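Local coordinates for substrate binding periplasmic protein (Ralstonia solanacearum, PDB 3LOP), which binds leucine in a cleft between two lobes and probably serves as the periplasmic receptor of a transport system, at residues D130-A135 / Q224-S229; I200-T205 / S229-G234; P208-V213 / G234-V239. All blocks are in the same frame, centred on the assembly; numbering follows the deposited sequence.

Contact 1 of 3, residues D130-A135 / Q224-S229; sequences DKMITA and QLLGLS
Met132, modelled as selenomethionine, reaches from helix 125-138 across to Leu226 and Gly227 on the edge strand 224-227. The helix runs nearly antiparallel to the strand, at 163°, with the two short axes 9.8 Å apart at their closest. Met132 CB already meets the partner, lying 3.7 Å from Leu226 CD1. Beyond CB the chain runs out extended, and the selenium meets both the leucine and the strand backbone: Met132 SE is 3.6 Å from Gly227 O and 4.0 Å from Leu226 CD1. The two side chains pass in opposite senses, so that Leu226 CD1 touches both CB and SE of Met132. At the last bond the chain bends (chi3 -88°), which takes CE out of line and lays it against the strand backbone, with Met132 CE 3.3 Å from Gly227 O. The methyl rests on the Gly227 carbonyl in van der Waals contact, and no hydrogen bond joins the two segments. Ile133 adds a looser touch, its CD1 4.4 Å from Leu226 CD1. All the touching residues are buried. The helix covers one face of the four-stranded parallel sheet: Met132 and Leu226 both also pack on Phe201 of the adjacent strand 199-203, Ile133 turns to Thr164 and Leu165 of helix 152-166, and Leu228 fits against Leu153 and Tyr125 near the ligand cleft.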
# COMPACT_ATOMS: atom_id res chain seq x y z
N ASP A 130 -5.88 -10.19 10.84
CA ASP A 130 -6.20 -11.54 11.29
C ASP A 130 -4.92 -12.34 11.53
O ASP A 130 -4.74 -12.94 12.59
CB ASP A 130 -7.05 -12.28 10.25
CG ASP A 130 -8.48 -11.81 10.21
OD1 ASP A 130 -8.98 -11.32 11.25
OD2 ASP A 130 -9.13 -11.94 9.15
N LYS A 131 -4.03 -12.33 10.54
CA LYS A 131 -2.79 -13.09 10.65
C LYS A 131 -1.89 -12.62 11.80
O LYS A 131 -1.44 -13.44 12.60
CB LYS A 131 -2.03 -13.03 9.33
CG LYS A 131 -1.18 -14.26 9.04
CD LYS A 131 -0.63 -14.23 7.62
CE LYS A 131 0.17 -15.48 7.31
NZ LYS A 131 -0.66 -16.71 7.42
N MSE A 132 -1.65 -11.32 11.89
CA MSE A 132 -0.79 -10.78 12.95
C MSE A 132 -1.37 -10.88 14.35
O MSE A 132 -0.67 -11.26 15.29
CB MSE A 132 -0.44 -9.32 12.67
CG MSE A 132 0.55 -9.11 11.54
SE MSE A 132 1.07 -7.25 11.38
CE MSE A 132 -0.33 -6.65 10.20
N ILE A 133 -2.63 -10.51 14.50
CA ILE A 133 -3.26 -10.55 15.81
C ILE A 133 -3.43 -11.99 16.30
O ILE A 133 -3.17 -12.28 17.47
CB ILE A 133 -4.64 -9.83 15.79
CG1 ILE A 133 -4.43 -8.35 15.45
CG2 ILE A 133 -5.32 -9.96 17.15
CD1 ILE A 133 -3.56 -7.60 16.43
N THR A 134 -3.83 -12.89 15.41
CA THR A 134 -4.00 -14.28 15.81
C THR A 134 -2.66 -14.86 16.25
O THR A 134 -2.60 -15.69 17.17
CB THR A 134 -4.58 -15.13 14.66
OG1 THR A 134 -5.88 -14.64 14.33
CG2 THR A 134 -4.68 -16.59 15.06
N ALA A 135 -1.58 -14.43 15.61
CA ALA A 135 -0.25 -14.91 15.97
C ALA A 135 0.08 -14.46 17.40
O ALA A 135 0.63 -15.24 18.18
CB ALA A 135 0.79 -14.36 15.00
N GLN A 224 5.72 -5.05 22.12
CA GLN A 224 6.08 -5.60 20.81
C GLN A 224 5.33 -4.71 19.83
O GLN A 224 4.17 -4.39 20.03
CB GLN A 224 5.57 -7.04 20.69
CG GLN A 224 5.56 -7.60 19.27
CD GLN A 224 6.95 -7.75 18.70
OE1 GLN A 224 7.82 -8.36 19.32
NE2 GLN A 224 7.16 -7.20 17.50
N LEU A 225 6.01 -4.30 18.76
CA LEU A 225 5.38 -3.43 17.77
C LEU A 225 5.06 -4.16 16.48
O LEU A 225 5.82 -5.02 16.03
CB LEU A 225 6.28 -2.23 17.49
CG LEU A 225 6.63 -1.38 18.72
CD1 LEU A 225 7.75 -0.41 18.38
CD2 LEU A 225 5.39 -0.63 19.19
N LEU A 226 3.92 -3.82 15.89
CA LEU A 226 3.50 -4.40 14.62
C LEU A 226 2.57 -3.40 13.94
O LEU A 226 2.04 -2.51 14.59
CB LEU A 226 2.77 -5.74 14.85
CG LEU A 226 1.51 -5.77 15.71
CD1 LEU A 226 0.73 -7.04 15.40
CD2 LEU A 226 1.88 -5.72 17.19
N GLY A 227 2.39 -3.55 12.63
CA GLY A 227 1.53 -2.61 11.93
C GLY A 227 1.16 -3.02 10.52
O GLY A 227 1.66 -4.02 10.00
N LEU A 228 0.29 -2.23 9.92
CA LEU A 228 -0.20 -2.47 8.56
C LEU A 228 0.85 -2.22 7.48
O LEU A 228 1.85 -1.54 7.71
CB LEU A 228 -1.42 -1.60 8.28
CG LEU A 228 -2.67 -1.89 9.10
CD1 LEU A 228 -3.73 -0.82 8.82
CD2 LEU A 228 -3.20 -3.27 8.77
N SER A 229 0.60 -2.77 6.29
CA SER A 229 1.50 -2.63 5.15
C SER A 229 1.56 -1.19 4.63
O SER A 229 2.26 -0.89 3.66
CB SER A 229 1.08 -3.57 4.02
OG SER A 229 -0.21 -3.26 3.55

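Contact 2 of 3, residues I200-T205 / S229-G234; sequences IFLGAT and SSIDPG. With LEU (leucine), chain B.
The backbones of Thr205 and Ser230 come nearest, their CA atoms 5.6 Å apart, where the loops that leave two neighbouring parallel strands approach each other. Segment 200-205 ends its strand in an inverse gamma turn centred on Gly203, closed by a weak bond from Ala204 N to Leu202 O; Thr205 then takes the N-cap position of the next helix, without a capping bond from its side chain. On the other side, Asp232 caps helix 233-240, its OD1 accepting from Gly234 N at 2.8 Å. One hydrogen bond ties the segments: Ser230 OG donates to Ala204 O over 2.7 Å, standing 27° out of the carbonyl plane. Chi1 of Ser230 (50°) sets OG between its own backbone N and carbonyl carbon, from where it reaches this acceptor. Ile231 packs on the opposite face of the same carbonyl, with CG1 3.3 Å from Ala204 O, and its CD1 continues to Leu202, 3.7 Å from Leu202 CB. Ala204 O is therefore gripped by a hydroxyl and also touched by an aliphatic branch. The bound leucine lies beyond: Thr205 CG2 is 3.6 Å from its O, and Ser230 CB is 3.8 Å from its CB. Such loops at the carboxyl ends of parallel strands form the cleft wall in periplasmic binding proteins of this fold, and here they supply Thr205 and Ser230 to the leucine pocket.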
# COMPACT_ATOMS: atom_id res chain seq x y z
N ILE A 200 1.57 -3.30 20.63
CA ILE A 200 0.87 -2.14 20.10
C ILE A 200 0.82 -2.27 18.59
O ILE A 200 1.85 -2.41 17.93
CB ILE A 200 1.58 -0.82 20.47
CG1 ILE A 200 1.49 -0.59 21.98
CG2 ILE A 200 0.94 0.34 19.71
CD1 ILE A 200 2.30 0.60 22.47
N PHE A 201 -0.39 -2.22 18.05
CA PHE A 201 -0.62 -2.33 16.62
C PHE A 201 -0.73 -0.93 16.03
O PHE A 201 -1.45 -0.08 16.56
CB PHE A 201 -1.90 -3.13 16.37
CG PHE A 201 -2.18 -3.38 14.92
CD1 PHE A 201 -2.86 -2.44 14.15
CD2 PHE A 201 -1.75 -4.55 14.31
CE1 PHE A 201 -3.11 -2.66 12.80
CE2 PHE A 201 -1.99 -4.78 12.96
CZ PHE A 201 -2.67 -3.84 12.20
N LEU A 202 -0.01 -0.69 14.94
CA LEU A 202 -0.01 0.61 14.30
C LEU A 202 -0.91 0.70 13.07
O LEU A 202 -0.54 0.23 11.99
CB LEU A 202 1.41 1.02 13.93
CG LEU A 202 2.49 0.87 15.01
CD1 LEU A 202 3.84 1.25 14.43
CD2 LEU A 202 2.15 1.74 16.22
N GLY A 203 -2.09 1.28 13.24
CA GLY A 203 -3.00 1.47 12.13
C GLY A 203 -2.76 2.89 11.69
O GLY A 203 -3.62 3.77 11.86
N ALA A 204 -1.58 3.12 11.13
CA ALA A 204 -1.17 4.45 10.73
C ALA A 204 -0.36 4.48 9.45
O ALA A 204 -0.06 3.44 8.85
CB ALA A 204 -0.34 5.06 11.85
N THR A 205 -0.00 5.69 9.03
CA THR A 205 0.81 5.89 7.84
C THR A 205 2.27 5.96 8.26
O THR A 205 2.59 6.02 9.45
CB THR A 205 0.39 7.17 7.10
OG1 THR A 205 0.38 8.27 8.01
CG2 THR A 205 -1.01 6.99 6.50
N SER A 229 0.60 -2.77 6.29
CA SER A 229 1.50 -2.63 5.15
C SER A 229 1.56 -1.19 4.63
O SER A 229 2.26 -0.89 3.66
CB SER A 229 1.08 -3.57 4.02
OG SER A 229 -0.21 -3.26 3.55
N SER A 230 0.82 -0.30 5.28
CA SER A 230 0.83 1.11 4.93
C SER A 230 2.13 1.69 5.49
O SER A 230 2.50 2.83 5.18
CB SER A 230 -0.38 1.81 5.56
OG SER A 230 -0.48 1.51 6.94
N ILE A 231 2.81 0.90 6.31
CA ILE A 231 4.07 1.30 6.92
C ILE A 231 5.24 0.50 6.35
O ILE A 231 5.44 -0.66 6.70
CB ILE A 231 4.02 1.08 8.44
CG1 ILE A 231 2.84 1.86 9.04
CG2 ILE A 231 5.33 1.50 9.08
CD1 ILE A 231 2.47 1.44 10.45
N ASP A 232 6.00 1.12 5.46
CA ASP A 232 7.15 0.47 4.85
C ASP A 232 8.21 0.27 5.93
O ASP A 232 8.72 1.24 6.50
CB ASP A 232 7.70 1.36 3.73
CG ASP A 232 8.75 0.68 2.89
OD1 ASP A 232 9.66 0.04 3.47
OD2 ASP A 232 8.68 0.78 1.65
N PRO A 233 8.57 -0.99 6.24
CA PRO A 233 9.58 -1.23 7.28
C PRO A 233 10.94 -0.61 6.98
O PRO A 233 11.72 -0.33 7.90
CB PRO A 233 9.63 -2.75 7.37
CG PRO A 233 9.28 -3.18 5.98
CD PRO A 233 8.15 -2.26 5.62
N GLY A 234 11.23 -0.41 5.70
CA GLY A 234 12.49 0.18 5.31
C GLY A 234 12.52 1.63 5.74
O GLY A 234 13.49 2.11 6.32
N LEU B . -2.85 4.31 1.52
CA LEU B . -2.23 4.81 2.78
C LEU B . -0.75 4.49 2.80
O LEU B . -0.03 5.17 3.55
CB LEU B . -2.91 4.16 3.97
CG LEU B . -4.41 4.29 3.73
CD1 LEU B . -5.11 3.08 4.16
CD2 LEU B . -4.94 5.48 4.42
OXT LEU B . -0.34 3.56 2.07

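Contact 3 of 3, residues P208-V213 / G234-V239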
# COMPACT_ATOMS: atom_id res chain seq x y z
N PRO A 208 3.73 9.19 10.86
CA PRO A 208 3.30 9.11 12.26
C PRO A 208 3.75 7.81 12.91
O PRO A 208 4.09 7.78 14.10
CB PRO A 208 1.77 9.23 12.16
CG PRO A 208 1.46 8.78 10.76
CD PRO A 208 2.59 9.39 9.96
N ALA A 209 3.78 6.72 12.14
CA ALA A 209 4.22 5.44 12.69
C ALA A 209 5.67 5.56 13.15
O ALA A 209 6.01 5.12 14.25
CB ALA A 209 4.09 4.35 11.63
N ALA A 210 6.52 6.14 12.31
CA ALA A 210 7.93 6.31 12.63
C ALA A 210 8.14 7.19 13.86
O ALA A 210 8.92 6.85 14.75
CB ALA A 210 8.67 6.91 11.44
N GLN A 211 7.43 8.31 13.92
CA GLN A 211 7.55 9.21 15.06
C GLN A 211 7.05 8.54 16.33
O GLN A 211 7.66 8.68 17.39
CB GLN A 211 6.78 10.50 14.80
CG GLN A 211 7.46 11.39 13.77
CD GLN A 211 8.80 11.91 14.25
OE1 GLN A 211 9.60 12.42 13.46
NE2 GLN A 211 9.06 11.78 15.55
N PHE A 212 5.95 7.79 16.23
CA PHE A 212 5.43 7.11 17.40
C PHE A 212 6.44 6.08 17.90
O PHE A 212 6.76 6.04 19.09
CB PHE A 212 4.12 6.39 17.08
CG PHE A 212 3.58 5.60 18.24
CD1 PHE A 212 2.74 6.21 19.17
CD2 PHE A 212 3.97 4.29 18.45
CE1 PHE A 212 2.31 5.51 20.30
CE2 PHE A 212 3.55 3.58 19.57
CZ PHE A 212 2.72 4.19 20.50
N VAL A 213 6.95 5.25 17.00
CA VAL A 213 7.92 4.23 17.38
C VAL A 213 9.18 4.81 18.02
O VAL A 213 9.61 4.35 19.08
CB VAL A 213 8.31 3.35 16.17
CG1 VAL A 213 9.43 2.39 16.56
CG2 VAL A 213 7.10 2.57 15.70
N GLY A 234 11.23 -0.41 5.70
CA GLY A 234 12.49 0.18 5.31
C GLY A 234 12.52 1.63 5.74
O GLY A 234 13.49 2.11 6.32
N ILE A 235 11.43 2.34 5.46
CA ILE A 235 11.30 3.74 5.83
C ILE A 235 11.23 3.87 7.35
O ILE A 235 11.83 4.77 7.94
CB ILE A 235 10.02 4.36 5.23
CG1 ILE A 235 10.02 4.19 3.71
CG2 ILE A 235 9.92 5.82 5.62
CD1 ILE A 235 8.75 4.69 3.05
N LEU A 236 10.49 2.96 7.97
CA LEU A 236 10.32 2.98 9.42
C LEU A 236 11.65 2.93 10.17
O LEU A 236 11.90 3.75 11.05
CB LEU A 236 9.44 1.80 9.86
CG LEU A 236 9.10 1.69 11.35
CD1 LEU A 236 8.33 2.93 11.80
CD2 LEU A 236 8.26 0.45 11.59
N GLN A 237 12.51 1.98 9.82
CA GLN A 237 13.79 1.87 10.52
C GLN A 237 14.70 3.06 10.22
O GLN A 237 15.50 3.45 11.07
CB GLN A 237 14.48 0.55 10.18
CG GLN A 237 14.94 0.39 8.75
CD GLN A 237 15.50 -1.00 8.49
OE1 GLN A 237 14.75 -1.95 8.23
NE2 GLN A 237 16.81 -1.13 8.58
N LYS A 238 14.58 3.64 9.04
CA LYS A 238 15.40 4.78 8.67
C LYS A 238 15.05 6.01 9.50
O LYS A 238 15.92 6.67 10.06
CB LYS A 238 15.22 5.10 7.18
CG LYS A 238 15.76 6.47 6.76
CD LYS A 238 17.26 6.60 6.99
CE LYS A 238 18.03 5.62 6.12
NZ LYS A 238 19.50 5.77 6.30
N VAL A 239 13.76 6.31 9.58
CA VAL A 239 13.28 7.48 10.31
C VAL A 239 13.25 7.30 11.83
O VAL A 239 13.67 8.18 12.57
CB VAL A 239 11.88 7.89 9.82
CG1 VAL A 239 11.39 9.11 10.58
CG2 VAL A 239 11.93 8.18 8.33
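Leu236 carries its CG anti to the backbone N (chi1 -178°), and chi2 of 61° then places CD1 over the backbone of helix 206-218, 3.5 Å from Ala210 CA. Val239, one turn further along helix 233-240, likewise holds CG1 anti to its N, and that methyl lies 3.6 Å from Ala210 CB. Ala210 is thus met by both residues: CD1 of Leu236 lies against its main chain, while its CB projects toward the neighbouring helix and rests on Val239. The two helices run in broadly the same direction, crossing at -43° with their short axes 8.8 Å apart. The CA atoms of Ala210 and Leu236 are only 5.2 Å apart, consistent with a small residue at the point of closest approach. Val213, a turn beyond Ala210, sends CG2 to within 4.1 Å of Leu236 CD1, the two side chains crossing at about a right angle. Ala209 borders the same methyl chiefly with its backbone, its carbonyl carbon C lying 4.0 Å from Leu236 CD1. Leu236 CD1 is therefore shared by three residues of helix 206-218, whereas Val239 closes the more open border of the contact. Beyond the pair, Val213 and Leu236 both touch Val245 of helix 242-245, Val213 also rests on Leu202 of the sheet, and Val239 O accepts from Arg214 NH2. No hydrogen bond or charge pair links the two segments themselves. What holds them is the fit of methyl groups against an alanine and its backbone, a purely apolar union.

How the contacts relate
All three contacts belong to the lobe built on the four-stranded parallel sheet 174-178, 144-149, 199-203 and 224-227. Strand 199-203, helix 206-218, strand 224-227 and helix 233-240 follow one another along the chain, and the segments of the contacts alternate along it. Contact 1 lies on one face of the sheet, under helix 125-138; contact 3 lies beyond the other, its centre about 16 Å away. Contact 2 falls between, its centre about 10 Å from contact 1 and 8 Å from contact 3, sharing Ser229 with the former and Gly234 with the latter. Apolar packing thus continues from both layers of helices to the loops lining the leucine pocket.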